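Local coordinates for protein xyloglucanase (Paenibacillus pabuli, PDB 2JEQ) that probably cleaves the beta-1,4-glucan backbone of xyloglucan, as a glycoside hydrolase of family 5 built on a TIM barrel, at residues A44-G49 / P358-N363; N50-A55 / I86-S91; Y343-T348 / I387-Q392. One frame throughout, in Å; residues are numbered along the deposited sequence.

Contact 1. Residues A44-G49 / P358-N363; sequences AGWNLG and PVYWDN. With BGC (beta-D-glucopyranose), chain B; BGC (beta-D-glucopyranose), chain C.
Asn-47 meets Trp-361, and Trp-46 meets Asp-362, where the first and last strands of the TIM barrel, 45-47 and 356-360, run in parallel and close the eight-stranded sheet. Gly-45 N donates to Pro-358 O (2.8 Å), and Gly-45 O accepts from Tyr-360 N. The side chain of Asn-47 then crosses that of Trp-361 at about a right angle, Asn-47 CG lying 3.4 Å from Trp-361 CE3 at the indole edge, with amide and ring planes 57° apart. ND2 of Asn-47, whose stronger partner is Gly-322 O, also comes to Tyr-360 O from above the carbonyl plane at 3.1 Å; Asn-47 N donates to the same oxygen, giving that carbonyl two donors from one residue. Trp-46 approaches Asp-362 obliquely, its NE1 reaching Asp-362 OD2 (2.8 Å) from above the carboxylate plane, while OD1 forms a salt bridge with Arg-376. Beyond its strand, segment 358-363 reaches the sugars. Trp-361 presents one face to the chain C glucose, C3 lying 3.5 Å above the ring plane toward its rim. Asn-363 ND2 donates to O3 of the chain B glucose (2.8 Å), and Trp-361 NE1 makes a longer bond to O2 of that sugar, 3.3 Å but nearly straight at 166°.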
loop_
_atom_site.group_PDB
_atom_site.type_symbol
_atom_site.label_atom_id
_atom_site.label_comp_id
_atom_site.label_asym_id
_atom_site.label_seq_id
_atom_site.Cartn_x
_atom_site.Cartn_y
_atom_site.Cartn_z
ATOM N N ALA A 44 6.790 11.808 -2.638
ATOM C CA ALA A 44 5.730 11.375 -1.727
ATOM C C ALA A 44 4.566 10.748 -2.490
ATOM O O ALA A 44 4.217 11.206 -3.587
ATOM C CB ALA A 44 5.241 12.544 -0.841
ATOM N N GLY A 45 3.953 9.723 -1.891
ATOM C CA GLY A 45 2.857 9.013 -2.501
ATOM C C GLY A 45 1.508 9.326 -1.912
ATOM O O GLY A 45 1.383 9.759 -0.746
ATOM N N TRP A 46 0.483 9.062 -2.708
ATOM C CA TRP A 46 -0.904 9.215 -2.289
ATOM C C TRP A 46 -1.713 7.969 -2.680
ATOM O O TRP A 46 -1.592 7.490 -3.790
ATOM C CB TRP A 46 -1.455 10.476 -2.940
ATOM C CG TRP A 46 -2.844 10.855 -2.570
ATOM C CD1 TRP A 46 -3.251 11.548 -1.460
ATOM C CD2 TRP A 46 -4.019 10.565 -3.321
ATOM N NE1 TRP A 46 -4.622 11.702 -1.466
ATOM C CE2 TRP A 46 -5.119 11.126 -2.611
ATOM C CE3 TRP A 46 -4.251 9.914 -4.540
ATOM C CZ2 TRP A 46 -6.440 11.038 -3.081
ATOM C CZ3 TRP A 46 -5.571 9.823 -5.015
ATOM C CH2 TRP A 46 -6.649 10.376 -4.271
ATOM N N ASN A 47 -2.501 7.424 -1.757
ATOM C CA ASN A 47 -3.375 6.279 -2.082
ATOM C C ASN A 47 -4.725 6.697 -2.627
ATOM O O ASN A 47 -5.403 7.551 -2.041
ATOM C CB ASN A 47 -3.611 5.408 -0.857
ATOM C CG ASN A 47 -2.541 4.360 -0.665
ATOM O OD1 ASN A 47 -2.614 3.236 -1.215
ATOM N ND2 ASN A 47 -1.552 4.691 0.175
ATOM N N LEU A 48 -5.143 6.064 -3.725
ATOM C CA LEU A 48 -6.472 6.253 -4.291
ATOM C C LEU A 48 -7.396 5.273 -3.563
ATOM O O LEU A 48 -7.902 4.301 -4.138
ATOM C CB LEU A 48 -6.457 6.029 -5.816
ATOM C CG LEU A 48 -7.722 6.221 -6.655
ATOM C CD1 LEU A 48 -8.243 7.672 -6.547
ATOM C CD2 LEU A 48 -7.556 5.788 -8.142
ATOM N N GLY A 49 -7.567 5.505 -2.267
ATOM C CA GLY A 49 -8.190 4.504 -1.391
ATOM C C GLY A 49 -9.689 4.541 -1.463
ATOM O O GLY A 49 -10.271 5.582 -1.812
ATOM N N PRO A 358 7.293 7.403 1.431
ATOM C CA PRO A 358 6.067 7.513 2.223
ATOM C C PRO A 358 4.860 7.743 1.327
ATOM O O PRO A 358 4.883 8.662 0.513
ATOM C CB PRO A 358 6.321 8.730 3.101
ATOM C CG PRO A 358 7.352 9.598 2.302
ATOM C CD PRO A 358 7.994 8.698 1.261
ATOM N N VAL A 359 3.817 6.922 1.504
ATOM C CA VAL A 359 2.603 6.966 0.686
ATOM C C VAL A 359 1.373 7.146 1.599
ATOM O O VAL A 359 1.005 6.239 2.329
ATOM C CB VAL A 359 2.446 5.676 -0.170
ATOM C CG1 VAL A 359 1.230 5.758 -1.083
ATOM C CG2 VAL A 359 3.740 5.413 -1.000
ATOM N N TYR A 360 0.758 8.325 1.542
ATOM C CA TYR A 360 -0.391 8.641 2.365
ATOM C C TYR A 360 -1.670 7.827 2.067
ATOM O O TYR A 360 -2.047 7.656 0.897
ATOM C CB TYR A 360 -0.658 10.167 2.340
ATOM C CG TYR A 360 -1.788 10.555 3.260
ATOM C CD1 TYR A 360 -1.577 10.696 4.630
ATOM C CD2 TYR A 360 -3.086 10.683 2.769
ATOM C CE1 TYR A 360 -2.625 11.043 5.491
ATOM C CE2 TYR A 360 -4.141 10.975 3.623
ATOM C CZ TYR A 360 -3.895 11.172 4.966
ATOM O OH TYR A 360 -4.931 11.473 5.770
ATOM N N TRP A 361 -2.318 7.330 3.125
ATOM C CA TRP A 361 -3.621 6.654 3.001
ATOM C C TRP A 361 -4.803 7.637 2.983
ATOM O O TRP A 361 -5.161 8.174 4.002
ATOM C CB TRP A 361 -3.879 5.644 4.129
ATOM C CG TRP A 361 -5.207 4.928 3.905
ATOM C CD1 TRP A 361 -6.343 5.018 4.672
ATOM C CD2 TRP A 361 -5.521 4.064 2.828
ATOM N NE1 TRP A 361 -7.351 4.250 4.123
ATOM C CE2 TRP A 361 -6.866 3.639 3.000
ATOM C CE3 TRP A 361 -4.796 3.576 1.736
ATOM C CZ2 TRP A 361 -7.491 2.772 2.111
ATOM C CZ3 TRP A 361 -5.426 2.724 0.846
ATOM C CH2 TRP A 361 -6.749 2.322 1.045
ATOM N N ASP A 362 -5.414 7.816 1.818
ATOM C CA ASP A 362 -6.560 8.710 1.645
ATOM C C ASP A 362 -7.720 7.828 1.218
ATOM O O ASP A 362 -7.660 7.170 0.189
ATOM C CB ASP A 362 -6.231 9.748 0.573
ATOM C CG ASP A 362 -7.251 10.869 0.478
ATOM O OD1 ASP A 362 -8.489 10.630 0.519
ATOM O OD2 ASP A 362 -6.798 12.036 0.326
ATOM N N ASN A 363 -8.758 7.746 2.031
ATOM C CA ASN A 363 -9.887 6.914 1.636
ATOM C C ASN A 363 -11.085 7.734 1.065
ATOM O O ASN A 363 -12.195 7.194 0.893
ATOM C CB ASN A 363 -10.306 6.006 2.797
ATOM C CG ASN A 363 -10.983 6.763 3.943
ATOM O OD1 ASN A 363 -10.887 7.987 4.046
ATOM N ND2 ASN A 363 -11.698 6.018 4.807
HETATM C C2 BGC B . -10.829 2.323 4.808
HETATM C C3 BGC B . -12.251 2.197 5.291
HETATM C C4 BGC B . -12.914 0.959 4.673
HETATM C C5 BGC B . -12.024 -0.255 4.971
HETATM C C6 BGC B . -12.610 -1.561 4.439
HETATM C C1 BGC B . -10.070 1.038 5.112
HETATM O O2 BGC B . -10.236 3.439 5.426
HETATM O O3 BGC B . -12.839 3.433 4.944
HETATM O O4 BGC B . -14.135 0.734 5.343
HETATM O O5 BGC B . -10.704 -0.047 4.484
HETATM O O6 BGC B . -12.256 -2.576 5.362
HETATM C C2 BGC C . -5.920 -1.165 4.407
HETATM C C3 BGC C . -7.050 -0.265 3.922
HETATM C C4 BGC C . -7.861 0.315 5.105
HETATM C C5 BGC C . -6.908 0.901 6.166
HETATM C C6 BGC C . -7.536 1.564 7.405
HETATM C C1 BGC C . -5.175 -0.342 5.440
HETATM O O1 BGC C . -3.939 -0.892 5.813
HETATM O O2 BGC C . -5.085 -1.544 3.328
HETATM O O3 BGC C . -7.879 -1.010 3.076
HETATM O O4 BGC C . -8.757 1.290 4.617
HETATM O O5 BGC C . -6.051 -0.175 6.534
HETATM O O6 BGC C . -8.405 0.673 8.089
#

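Contact 2. Residues N50-A55 / I86-S91; sequences NQLEAA and IRIPVS. With BGC (beta-D-glucopyranose), chain B.
Ser-91 grips two successive carbonyls of the opposing loop: its OG donates to Glu-53 O (2.8 Å), in the carbonyl plane and on a lone pair, and its N reaches Leu-52 O at 3.0 Å along an almost straight N-H line (177°). Next to this pair the side chain of Glu-53 lies alongside the ring of Pro-89, the two pointing the same way, with Glu-53 CD 3.7 Å from Pro-89 CB. Leu-52 sits beside Ile-88 in the same fashion, Leu-52 CD2 4.2 Å from Ile-88 CG2, and a water accepts from Leu-52 N and donates to Pro-89 O. The loop belongs to the rim of the TIM barrel, following strand 45-47, and packs on the end of the neighbouring strand 85-88; Ala-54 N to Gln-51 O closes a type I turn. Glu-53 also ties down the residues leading into it: with CG set between the backbone N and the carbonyl carbon (chi1 86°) and the chain bent again at chi2, OE2 takes Asn-50 N (2.6 Å) on the syn side and OE1 takes Gln-51 N (2.8 Å) from above the carboxylate plane. With an alanine here, both backbone N-H groups would probably be left without their acceptor, and the loop carrying Asn-50 set freer to shift. Further out, Asn-50 ND2 donates to O3 of the chain B glucose (3.0 Å), and Ser-91 OG has a second partner in Gly-132 N.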
loop_
_atom_site.group_PDB
_atom_site.type_symbol
_atom_site.label_atom_id
_atom_site.label_comp_id
_atom_site.label_asym_id
_atom_site.label_seq_id
_atom_site.Cartn_x
_atom_site.Cartn_y
_atom_site.Cartn_z
ATOM N N ASN A 50 -10.325 3.427 -1.062
ATOM C CA ASN A 50 -11.781 3.196 -1.272
ATOM C C ASN A 50 -12.312 3.443 -2.705
ATOM O O ASN A 50 -13.392 4.065 -2.927
ATOM C CB ASN A 50 -12.620 3.985 -0.246
ATOM C CG ASN A 50 -12.563 3.391 1.144
ATOM O OD1 ASN A 50 -11.799 2.456 1.416
ATOM N ND2 ASN A 50 -13.371 3.946 2.041
ATOM N N GLN A 51 -11.594 2.908 -3.693
ATOM C CA GLN A 51 -12.088 2.964 -5.091
ATOM C C GLN A 51 -12.029 1.586 -5.730
ATOM O O GLN A 51 -12.917 0.756 -5.535
ATOM C CB GLN A 51 -11.355 4.033 -5.925
ATOM C CG GLN A 51 -11.393 5.463 -5.316
ATOM C CD GLN A 51 -12.532 6.378 -5.842
ATOM O OE1 GLN A 51 -12.428 7.606 -5.750
ATOM N NE2 GLN A 51 -13.596 5.786 -6.405
ATOM N N LEU A 52 -10.936 1.299 -6.418
ATOM C CA LEU A 52 -10.873 0.064 -7.172
ATOM C C LEU A 52 -10.749 -1.182 -6.274
ATOM O O LEU A 52 -10.904 -2.300 -6.774
ATOM C CB LEU A 52 -9.764 0.132 -8.257
ATOM C CG LEU A 52 -10.124 0.777 -9.619
ATOM C CD1 LEU A 52 -10.524 2.241 -9.499
ATOM C CD2 LEU A 52 -8.951 0.647 -10.621
ATOM N N GLU A 53 -10.502 -1.001 -4.963
ATOM C CA GLU A 53 -10.535 -2.125 -4.009
ATOM C C GLU A 53 -11.890 -2.329 -3.339
ATOM O O GLU A 53 -12.168 -3.398 -2.776
ATOM C CB GLU A 53 -9.418 -2.050 -2.954
ATOM C CG GLU A 53 -9.689 -1.225 -1.712
ATOM C CD GLU A 53 -9.689 0.287 -1.947
ATOM O OE1 GLU A 53 -9.823 0.767 -3.111
ATOM O OE2 GLU A 53 -9.521 1.009 -0.935
ATOM N N ALA A 54 -12.747 -1.327 -3.465
ATOM C CA ALA A 54 -14.062 -1.354 -2.868
ATOM C C ALA A 54 -14.894 -2.467 -3.497
ATOM O O ALA A 54 -14.856 -2.695 -4.702
ATOM C CB ALA A 54 -14.725 0.003 -3.024
ATOM N N ALA A 55 -15.577 -3.235 -2.659
ATOM C CA ALA A 55 -16.375 -4.339 -3.145
ATOM C C ALA A 55 -17.523 -4.591 -2.203
ATOM O O ALA A 55 -17.355 -4.518 -0.964
ATOM C CB ALA A 55 -15.528 -5.611 -3.244
ATOM N N ILE A 86 1.309 7.553 -7.137
ATOM C CA ILE A 86 -0.032 7.214 -6.697
ATOM C C ILE A 86 -0.085 5.720 -6.432
ATOM O O ILE A 86 0.357 4.915 -7.254
ATOM C CB ILE A 86 -1.142 7.615 -7.712
ATOM C CG1 ILE A 86 -1.025 9.077 -8.201
ATOM C CG2 ILE A 86 -2.537 7.335 -7.126
ATOM C CD1 ILE A 86 -1.439 10.175 -7.248
ATOM N N ARG A 87 -0.653 5.331 -5.300
ATOM C CA ARG A 87 -0.895 3.911 -5.115
ATOM C C ARG A 87 -2.367 3.632 -5.338
ATOM O O ARG A 87 -3.235 4.399 -4.868
ATOM C CB ARG A 87 -0.451 3.445 -3.738
ATOM C CG ARG A 87 -0.580 1.960 -3.548
ATOM C CD ARG A 87 -0.004 1.635 -2.187
ATOM N NE ARG A 87 -0.172 0.251 -1.744
ATOM C CZ ARG A 87 -1.064 -0.169 -0.850
ATOM N NH1 ARG A 87 -1.990 0.661 -0.343
ATOM N NH2 ARG A 87 -1.060 -1.443 -0.476
ATOM N N ILE A 88 -2.619 2.546 -6.067
ATOM C CA ILE A 88 -3.943 2.177 -6.537
ATOM C C ILE A 88 -4.280 0.783 -6.015
ATOM O O ILE A 88 -3.940 -0.220 -6.643
ATOM C CB ILE A 88 -4.065 2.178 -8.095
ATOM C CG1 ILE A 88 -3.788 3.579 -8.658
ATOM C CG2 ILE A 88 -5.478 1.664 -8.520
ATOM C CD1 ILE A 88 -3.791 3.672 -10.198
ATOM N N PRO A 89 -4.955 0.721 -4.864
ATOM C CA PRO A 89 -5.521 -0.531 -4.395
ATOM C C PRO A 89 -6.515 -1.072 -5.424
ATOM O O PRO A 89 -7.384 -0.323 -5.867
ATOM C CB PRO A 89 -6.238 -0.112 -3.086
ATOM C CG PRO A 89 -5.478 1.105 -2.642
ATOM C CD PRO A 89 -5.200 1.821 -3.921
ATOM N N VAL A 90 -6.375 -2.342 -5.812
ATOM C CA VAL A 90 -7.360 -3.000 -6.697
ATOM C C VAL A 90 -7.752 -4.353 -6.130
ATOM O O VAL A 90 -6.879 -5.197 -5.838
ATOM C CB VAL A 90 -6.791 -3.307 -8.130
ATOM C CG1 VAL A 90 -7.872 -3.644 -9.068
ATOM C CG2 VAL A 90 -5.923 -2.144 -8.700
ATOM N N SER A 91 -9.061 -4.601 -6.086
ATOM C CA SER A 91 -9.618 -5.903 -5.716
ATOM C C SER A 91 -10.130 -6.667 -6.929
ATOM O O SER A 91 -10.668 -6.085 -7.890
ATOM C CB SER A 91 -10.789 -5.717 -4.740
ATOM O OG SER A 91 -10.266 -5.381 -3.466
HETATM C C2 BGC B . -10.829 2.323 4.808
HETATM C C3 BGC B . -12.251 2.197 5.291
HETATM C C4 BGC B . -12.914 0.959 4.673
HETATM C C5 BGC B . -12.024 -0.255 4.971
HETATM C C6 BGC B . -12.610 -1.561 4.439
HETATM C C1 BGC B . -10.070 1.038 5.112
HETATM O O2 BGC B . -10.236 3.439 5.426
HETATM O O3 BGC B . -12.839 3.433 4.944
HETATM O O4 BGC B . -14.135 0.734 5.343
HETATM O O5 BGC B . -10.704 -0.047 4.484
HETATM O O6 BGC B . -12.256 -2.576 5.362
HETATM O O HOH W 1 -8.099 2.251 -6.053
#

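Contact 3. Residues Y343-T348 / I387-Q392; sequences YAKAVT and INAIMQ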
loop_
_atom_site.group_PDB
_atom_site.type_symbol
_atom_site.label_atom_id
_atom_site.label_comp_id
_atom_site.label_asym_id
_atom_site.label_seq_id
_atom_site.Cartn_x
_atom_site.Cartn_y
_atom_site.Cartn_z
ATOM N N TYR A 343 1.931 14.382 12.864
ATOM C CA TYR A 343 2.117 12.964 12.643
ATOM C C TYR A 343 2.577 12.718 11.206
ATOM O O TYR A 343 3.605 12.069 10.990
ATOM C CB TYR A 343 0.806 12.228 12.904
ATOM C CG TYR A 343 0.896 10.725 12.731
ATOM C CD1 TYR A 343 1.545 9.944 13.679
ATOM C CD2 TYR A 343 0.312 10.090 11.630
ATOM C CE1 TYR A 343 1.633 8.575 13.546
ATOM C CE2 TYR A 343 0.401 8.707 11.474
ATOM C CZ TYR A 343 1.066 7.962 12.439
ATOM O OH TYR A 343 1.173 6.613 12.321
ATOM N N ALA A 344 1.840 13.257 10.233
ATOM C CA ALA A 344 2.219 13.105 8.815
ATOM C C ALA A 344 3.582 13.720 8.492
ATOM O O ALA A 344 4.337 13.165 7.666
ATOM C CB ALA A 344 1.153 13.633 7.904
ATOM N N LYS A 345 3.902 14.867 9.102
ATOM C CA LYS A 345 5.231 15.460 8.879
ATOM C C LYS A 345 6.313 14.516 9.368
ATOM O O LYS A 345 7.294 14.264 8.657
ATOM C CB LYS A 345 5.394 16.824 9.544
ATOM C CG LYS A 345 6.723 17.464 9.227
ATOM C CD LYS A 345 6.545 18.953 9.050
ATOM C CE LYS A 345 7.803 19.717 9.444
ATOM N NZ LYS A 345 7.636 21.215 9.286
ATOM N N ALA A 346 6.137 14.006 10.583
ATOM C CA ALA A 346 7.170 13.176 11.207
ATOM C C ALA A 346 7.378 11.906 10.418
ATOM O O ALA A 346 8.523 11.532 10.108
ATOM C CB ALA A 346 6.837 12.874 12.653
ATOM N N VAL A 347 6.270 11.240 10.084
ATOM C CA VAL A 347 6.325 10.008 9.299
ATOM C C VAL A 347 7.005 10.200 7.913
ATOM O O VAL A 347 7.872 9.405 7.518
ATOM C CB VAL A 347 4.930 9.387 9.161
ATOM C CG1 VAL A 347 4.980 8.193 8.236
ATOM C CG2 VAL A 347 4.421 8.961 10.545
ATOM N N THR A 348 6.642 11.268 7.217
ATOM C CA THR A 348 7.228 11.564 5.910
ATOM C C THR A 348 8.731 11.887 6.015
ATOM O O THR A 348 9.547 11.411 5.205
ATOM C CB THR A 348 6.524 12.773 5.250
ATOM O OG1 THR A 348 5.138 12.491 5.064
ATOM C CG2 THR A 348 7.138 13.090 3.891
ATOM N N ILE A 387 -1.360 18.195 3.771
ATOM C CA ILE A 387 -0.580 18.224 2.531
ATOM C C ILE A 387 0.707 19.023 2.747
ATOM O O ILE A 387 1.786 18.566 2.356
ATOM C CB ILE A 387 -1.377 18.783 1.315
ATOM C CG1 ILE A 387 -2.582 17.879 0.971
ATOM C CG2 ILE A 387 -0.511 18.857 0.105
ATOM C CD1 ILE A 387 -3.624 18.582 0.115
ATOM N N ASN A 388 0.582 20.185 3.396
ATOM C CA ASN A 388 1.726 21.033 3.742
ATOM C C ASN A 388 2.741 20.337 4.621
ATOM O O ASN A 388 3.932 20.515 4.431
ATOM C CB ASN A 388 1.282 22.298 4.454
ATOM C CG ASN A 388 0.658 23.303 3.519
ATOM O OD1 ASN A 388 0.800 23.222 2.295
ATOM N ND2 ASN A 388 -0.049 24.272 4.098
ATOM N N ALA A 389 2.270 19.555 5.589
ATOM C CA ALA A 389 3.155 18.801 6.464
ATOM C C ALA A 389 3.928 17.721 5.657
ATOM O O ALA A 389 5.149 17.582 5.791
ATOM C CB ALA A 389 2.366 18.209 7.618
ATOM N N ILE A 390 3.230 17.020 4.772
ATOM C CA ILE A 390 3.882 16.038 3.872
ATOM C C ILE A 390 4.982 16.666 2.995
ATOM O O ILE A 390 6.125 16.179 2.939
ATOM C CB ILE A 390 2.835 15.250 3.006
ATOM C CG1 ILE A 390 1.809 14.587 3.921
ATOM C CG2 ILE A 390 3.536 14.240 2.102
ATOM C CD1 ILE A 390 0.669 13.804 3.213
ATOM N N MET A 391 4.647 17.757 2.324
ATOM C CA MET A 391 5.632 18.447 1.496
ATOM C C MET A 391 6.824 19.023 2.268
ATOM O O MET A 391 7.984 18.969 1.796
ATOM C CB MET A 391 4.948 19.442 0.565
ATOM C CG MET A 391 3.813 18.755 -0.245
ATOM S SD MET A 391 4.308 17.295 -1.217
ATOM C CE MET A 391 2.757 16.386 -1.339
ATOM N N GLN A 392 6.561 19.556 3.458
ATOM C CA GLN A 392 7.641 19.959 4.354
ATOM C C GLN A 392 8.518 18.762 4.745
ATOM O O GLN A 392 9.751 18.866 4.763
ATOM C CB GLN A 392 7.089 20.678 5.601
ATOM C CG GLN A 392 6.316 21.988 5.277
ATOM C CD GLN A 392 5.398 22.476 6.419
ATOM O OE1 GLN A 392 5.544 22.063 7.568
ATOM N NE2 GLN A 392 4.464 23.378 6.093
#
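Two neighbouring helices of the outer layer of the barrel, 336-353 and 384-393, meet here through Ala-344, Lys-345 and Thr-348 on one and Ala-389, Ile-390 and Gln-392 on the other. Small residues let the backbones come close: the local axes approach to 7.6 Å and diverge by only 22°, both running the same way. Lys-345 and Ala-389 are level with each other, and their CB atoms touch at 3.8 Å. One turn along, Thr-348 crosses Ile-390 at about a right angle and does two jobs with its two branches. With OG1 beside the backbone N (chi1 -60°), the hydroxyl turns back into its own helix and donates to Ala-344 O (2.8 Å), while the methyl CG2 faces across to Ile-390 O at 3.4 Å. Ala-344 O therefore accepts twice, from Thr-348 N and from Thr-348 OG1, which reach it from opposite faces of the carbonyl plane. Such near-parallel pairing of successive helices is what a TIM barrel's repeated strand-helix order produces; inward, Ala-344 and Thr-348 lie on Phe-324 of strand 319-324, and Ile-390 on Ala-44. There the groove between the helices is apolar, Ala-344 CB lying 4.1 Å from Ile-390 CG1. On the solvent side the contact turns polar. The chain of Lys-345 bends at chi2, passes Ala-389 O, and crosses Gln-392 obliquely until Lys-345 NZ donates to Gln-392 OE1 at 2.8 Å, tilted 21° from the plane of the amide carbonyl.

The three contacts run from the sugar site to the outer wall of one barrel. Contacts 1 and 2, with centres 11 Å apart, share the chain B glucose and neighbouring strands: Leu-48 N lies 2.8 Å from Arg-87 O, and Asn-47 OD1 is equally close to Arg-87 NH1, both probably hydrogen bonds. Arg-87 also forms salt bridges with Glu-178 and Glu-323; the latter is hydrogen-bonded to a glucose and sits where family 5 enzymes probably carry their nucleophile. Contact 3 backs the closing strands from outside, 12 Å from contact 1 between centres; Ile-390 CG2 packs on Ala-44 CB at 3.8 Å, and Thr-348 CG2 on Pro-358 CG. It does not touch contact 2, whose nearest atoms are about 10 Å away.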